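Local coordinates for protein probable uracil-DNA glycosylase (Acanthamoeba polyphaga mimivirus, PDB 5X55) that is a probable uracil-DNA glycosylase, a viral member of the uracil-DNA glycosylase superfamily with a parallel beta sheet flanked by helices, at residues 227-233 against 345-351. Numbering follows the deposited sequence.
Sequences NLIKFNH and FNSVDHF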
ATOM      1  N   ASN A 227      -8.598  14.092   8.760  1.00 19.02           N
ATOM      2  CA  ASN A 227      -9.777  13.937   7.910  1.00 16.85           C
ATOM      3  C   ASN A 227     -10.820  13.029   8.560  1.00 18.40           C
ATOM      4  O   ASN A 227     -12.025  13.324   8.521  1.00 17.19           O
ATOM      5  CB  ASN A 227      -9.359  13.391   6.537  1.00 16.19           C
ATOM      6  CG  ASN A 227     -10.513  13.312   5.560  1.00 18.29           C
ATOM      7  OD1 ASN A 227     -11.247  12.321   5.517  1.00 17.94           O
ATOM      8  ND2 ASN A 227     -10.683  14.363   4.767  1.00 18.81           N
ATOM      9  N   LEU A 228     -10.389  11.913   9.157  1.00 16.84           N
ATOM     10  CA  LEU A 228     -11.355  11.040   9.837  1.00 18.22           C
ATOM     11  C   LEU A 228     -12.069  11.777  10.964  1.00 19.73           C
ATOM     12  O   LEU A 228     -13.285  11.628  11.139  1.00 18.22           O
ATOM     13  CB  LEU A 228     -10.665   9.788  10.369  1.00 14.61           C
ATOM     14  CG  LEU A 228     -10.302   8.751   9.296  1.00 18.93           C
ATOM     15  CD1 LEU A 228      -9.048   7.991   9.687  1.00 13.67           C
ATOM     16  CD2 LEU A 228     -11.475   7.785   9.094  1.00 15.15           C
ATOM     17  N   ILE A 229     -11.328  12.587  11.733  1.00 20.04           N
ATOM     18  CA  ILE A 229     -11.932  13.363  12.816  1.00 21.21           C
ATOM     19  C   ILE A 229     -12.942  14.368  12.257  1.00 23.17           C
ATOM     20  O   ILE A 229     -14.076  14.481  12.744  1.00 21.33           O
ATOM     21  CB  ILE A 229     -10.828  14.044  13.652  1.00 23.14           C
ATOM     22  CG1 ILE A 229     -10.141  13.009  14.554  1.00 24.32           C
ATOM     23  CG2 ILE A 229     -11.397  15.169  14.519  1.00 21.60           C
ATOM     24  CD1 ILE A 229      -8.696  13.319  14.868  1.00 29.76           C
ATOM     25  N   LYS A 230     -12.552  15.084  11.195  1.00 16.65           N
ATOM     26  CA  LYS A 230     -13.408  16.110  10.596  1.00 19.71           C
ATOM     27  C   LYS A 230     -14.760  15.562  10.139  1.00 22.16           C
ATOM     28  O   LYS A 230     -15.783  16.255  10.234  1.00 16.77           O
ATOM     29  CB  LYS A 230     -12.677  16.750   9.420  1.00 17.54           C
ATOM     30  CG  LYS A 230     -13.497  17.702   8.604  1.00 20.33           C
ATOM     31  CD  LYS A 230     -12.604  18.476   7.632  1.00 19.73           C
ATOM     32  CE  LYS A 230     -13.453  19.117   6.543  1.00 18.87           C
ATOM     33  NZ  LYS A 230     -12.663  20.042   5.686  1.00 28.09           N
ATOM     34  N   PHE A 231     -14.800  14.333   9.635  1.00 19.17           N
ATOM     35  CA  PHE A 231     -16.052  13.806   9.118  1.00 19.41           C
ATOM     36  C   PHE A 231     -16.675  12.790  10.061  1.00 18.80           C
ATOM     37  O   PHE A 231     -17.497  11.970   9.635  1.00 17.31           O
ATOM     38  CB  PHE A 231     -15.836  13.235   7.719  1.00 20.05           C
ATOM     39  CG  PHE A 231     -15.601  14.302   6.685  1.00 20.40           C
ATOM     40  CD1 PHE A 231     -16.666  15.038   6.181  1.00 20.55           C
ATOM     41  CD2 PHE A 231     -14.325  14.591   6.246  1.00 15.63           C
ATOM     42  CE1 PHE A 231     -16.462  16.043   5.219  1.00 23.63           C
ATOM     43  CE2 PHE A 231     -14.107  15.588   5.286  1.00 22.42           C
ATOM     44  CZ  PHE A 231     -15.178  16.318   4.772  1.00 21.25           C
ATOM     45  N   ASN A 232     -16.288  12.843  11.337  1.00 17.99           N
ATOM     46  CA  ASN A 232     -16.968  12.163  12.435  1.00 22.40           C
ATOM     47  C   ASN A 232     -16.788  10.649  12.381  1.00 18.78           C
ATOM     48  O   ASN A 232     -17.637   9.902  12.854  1.00 17.98           O
ATOM     49  CB  ASN A 232     -18.465  12.523  12.483  1.00 22.96           C
ATOM     50  CG  ASN A 232     -19.081  12.254  13.850  1.00 21.85           C
ATOM     51  OD1 ASN A 232     -18.398  12.324  14.876  1.00 21.90           O
ATOM     52  ND2 ASN A 232     -20.355  11.922  13.867  1.00 22.57           N
ATOM     53  N   HIS A 233     -15.695  10.172  11.801  1.00 22.63           N
ATOM     54  CA  HIS A 233     -15.405   8.742  11.792  1.00 21.45           C
ATOM     55  C   HIS A 233     -14.519   8.335  12.949  1.00 23.17           C
ATOM     56  O   HIS A 233     -14.271   7.141  13.135  1.00 19.22           O
ATOM     57  CB  HIS A 233     -14.737   8.360  10.472  1.00 21.31           C
ATOM     58  CG  HIS A 233     -15.543   8.751   9.275  1.00 22.46           C
ATOM     59  ND1 HIS A 233     -16.765   8.182   8.983  1.00 19.33           N
ATOM     60  CD2 HIS A 233     -15.318   9.679   8.317  1.00 21.24           C
ATOM     61  CE1 HIS A 233     -17.250   8.732   7.885  1.00 23.03           C
ATOM     62  NE2 HIS A 233     -16.390   9.640   7.459  1.00 22.76           N
ATOM     63  N   PHE A 345      -7.447  16.911  -0.577  1.00 25.94           N
ATOM     64  CA  PHE A 345      -7.651  15.787   0.324  1.00 18.83           C
ATOM     65  C   PHE A 345      -8.534  16.166   1.504  1.00 19.92           C
ATOM     66  O   PHE A 345      -9.461  15.427   1.854  1.00 22.06           O
ATOM     67  CB  PHE A 345      -6.302  15.263   0.825  1.00 20.62           C
ATOM     68  CG  PHE A 345      -6.436  14.120   1.796  1.00 21.95           C
ATOM     69  CD1 PHE A 345      -6.586  14.360   3.168  1.00 16.99           C
ATOM     70  CD2 PHE A 345      -6.475  12.806   1.329  1.00 18.27           C
ATOM     71  CE1 PHE A 345      -6.740  13.297   4.052  1.00 19.71           C
ATOM     72  CE2 PHE A 345      -6.633  11.742   2.201  1.00 15.34           C
ATOM     73  CZ  PHE A 345      -6.755  11.984   3.567  1.00 17.60           C
ATOM     74  N   ASN A 346      -8.254  17.301   2.141  1.00 18.36           N
ATOM     75  CA  ASN A 346      -8.947  17.599   3.390  1.00 27.12           C
ATOM     76  C   ASN A 346     -10.382  18.076   3.190  1.00 23.48           C
ATOM     77  O   ASN A 346     -11.077  18.295   4.182  1.00 30.27           O
ATOM     78  CB  ASN A 346      -8.159  18.618   4.243  1.00 27.03           C
ATOM     79  CG  ASN A 346      -7.997  19.994   3.581  1.00 34.35           C
ATOM     80  OD1 ASN A 346      -8.497  20.262   2.485  1.00 35.30           O
ATOM     81  ND2 ASN A 346      -7.289  20.884   4.278  1.00 37.84           N
ATOM     82  N   SER A 347     -10.852  18.210   1.952  1.00 22.49           N
ATOM     83  CA  SER A 347     -12.225  18.624   1.694  1.00 28.62           C
ATOM     84  C   SER A 347     -13.155  17.465   1.340  1.00 24.53           C
ATOM     85  O   SER A 347     -14.366  17.677   1.263  1.00 27.25           O
ATOM     86  CB  SER A 347     -12.262  19.666   0.560  1.00 20.67           C
ATOM     87  OG  SER A 347     -12.084  19.044  -0.703  1.00 24.97           O
ATOM     88  N   VAL A 348     -12.628  16.255   1.126  1.00 24.54           N
ATOM     89  CA  VAL A 348     -13.418  15.097   0.709  1.00 20.35           C
ATOM     90  C   VAL A 348     -13.617  14.183   1.902  1.00 21.12           C
ATOM     91  O   VAL A 348     -12.697  13.973   2.706  1.00 20.82           O
ATOM     92  CB  VAL A 348     -12.735  14.327  -0.441  1.00 25.71           C
ATOM     93  CG1 VAL A 348     -13.574  13.117  -0.860  1.00 19.37           C
ATOM     94  CG2 VAL A 348     -12.461  15.231  -1.630  1.00 23.66           C
ATOM     95  N   ASP A 349     -14.820  13.627   2.023  1.00 18.92           N
ATOM     96  CA  ASP A 349     -15.083  12.645   3.068  1.00 19.89           C
ATOM     97  C   ASP A 349     -14.788  11.263   2.486  1.00 20.52           C
ATOM     98  O   ASP A 349     -15.689  10.495   2.145  1.00 19.94           O
ATOM     99  CB  ASP A 349     -16.511  12.777   3.563  1.00 21.57           C
ATOM    100  CG  ASP A 349     -16.834  11.837   4.704  1.00 21.13           C
ATOM    101  OD1 ASP A 349     -15.929  11.161   5.229  1.00 21.69           O
ATOM    102  OD2 ASP A 349     -18.011  11.805   5.105  1.00 21.94           O
ATOM    103  N   HIS A 350     -13.485  10.956   2.375  1.00 17.09           N
ATOM    104  CA  HIS A 350     -13.055   9.700   1.755  1.00 19.10           C
ATOM    105  C   HIS A 350     -13.731   8.495   2.395  1.00 19.34           C
ATOM    106  O   HIS A 350     -14.282   7.630   1.701  1.00 17.36           O
ATOM    107  CB  HIS A 350     -11.543   9.552   1.860  1.00 13.60           C
ATOM    108  CG  HIS A 350     -10.799  10.788   1.474  1.00 19.86           C
ATOM    109  ND1 HIS A 350     -10.415  11.052   0.179  1.00 16.22           N
ATOM    110  CD2 HIS A 350     -10.389  11.845   2.213  1.00 19.53           C
ATOM    111  CE1 HIS A 350      -9.802  12.218   0.134  1.00 19.87           C
ATOM    112  NE2 HIS A 350      -9.761  12.714   1.357  1.00 22.52           N
ATOM    113  N   PHE A 351     -13.690   8.428   3.725  1.00 15.26           N
ATOM    114  CA  PHE A 351     -14.152   7.244   4.434  1.00 18.86           C
ATOM    115  C   PHE A 351     -15.663   7.218   4.542  1.00 21.30           C
ATOM    116  O   PHE A 351     -16.254   6.134   4.567  1.00 25.63           O
ATOM    117  CB  PHE A 351     -13.462   7.188   5.797  1.00 17.21           C
ATOM    118  CG  PHE A 351     -11.963   7.185   5.673  1.00 18.71           C
ATOM    119  CD1 PHE A 351     -11.271   5.992   5.506  1.00 14.48           C
ATOM    120  CD2 PHE A 351     -11.248   8.383   5.645  1.00 15.72           C
ATOM    121  CE1 PHE A 351      -9.883   5.987   5.348  1.00 15.80           C
ATOM    122  CE2 PHE A 351      -9.859   8.387   5.505  1.00 15.99           C
ATOM    123  CZ  PHE A 351      -9.177   7.188   5.337  1.00 12.38           C
TER
HETATM  124  O   HOH W   1     -13.346  10.836   5.813  1.00 18.77           O
HETATM  125  O   HOH W   2      -9.377  16.900   6.629  1.00 21.55           O
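The Schellman motif that ends helix 219-230 meets the N-cap of helix 350-360, and H233 and D349 form one polar join between them. N232 has positive phi, and H233 N bonds back to L228 O, which brings H233 round to D349. H233 NE2 donates to D349 OD1 at 2.7 Å. The acceptor lies nearly in the imidazole plane and uses its syn lone pair. The same oxygen caps G352 N and receives a bond from a water, so three donors grip it. That water also donates to N227 OD1 and accepts from F351 N. The D349 carboxylate lies flat against F231, its plane 8° from the ring. D349 CB sits over the ring centre, 3.5 Å from the F231 centroid, a CH-pi contact. K230 CG lies over the opposite face, toward the rim.

Within the uracil-DNA glycosylase superfamily region, the contact joins these two helices beside edge strand 312-316 of the parallel sheet. Deeper in, N227 reaches toward 345-351 with CG anti to its own N (chi1 -175°). N227 ND2 gives V348 O a nearly straight hydrogen bond of 2.9 Å, with the carbonyl oxygen close to the amide plane. N227 OD1 faces the edge of the H350 ring, 3.4 Å from H350 CD2. H350 NE2 in turn donates to F345 O, joining the start of helix 350-360 to the 3-10 segment 345-347. Both F345 and H350 meet W295 edge-to-face.

On the apolar side, L228 CD2 rests over the face of F351, 3.8 Å from the ring centroid. W368 touches both residues. F351 CB also lies over one face of H233, offset toward the rim. At the outer edge, K230 stretches an extended chain to N346 O, with NZ at 2.8 Å and tilted 25° from the carbonyl plane.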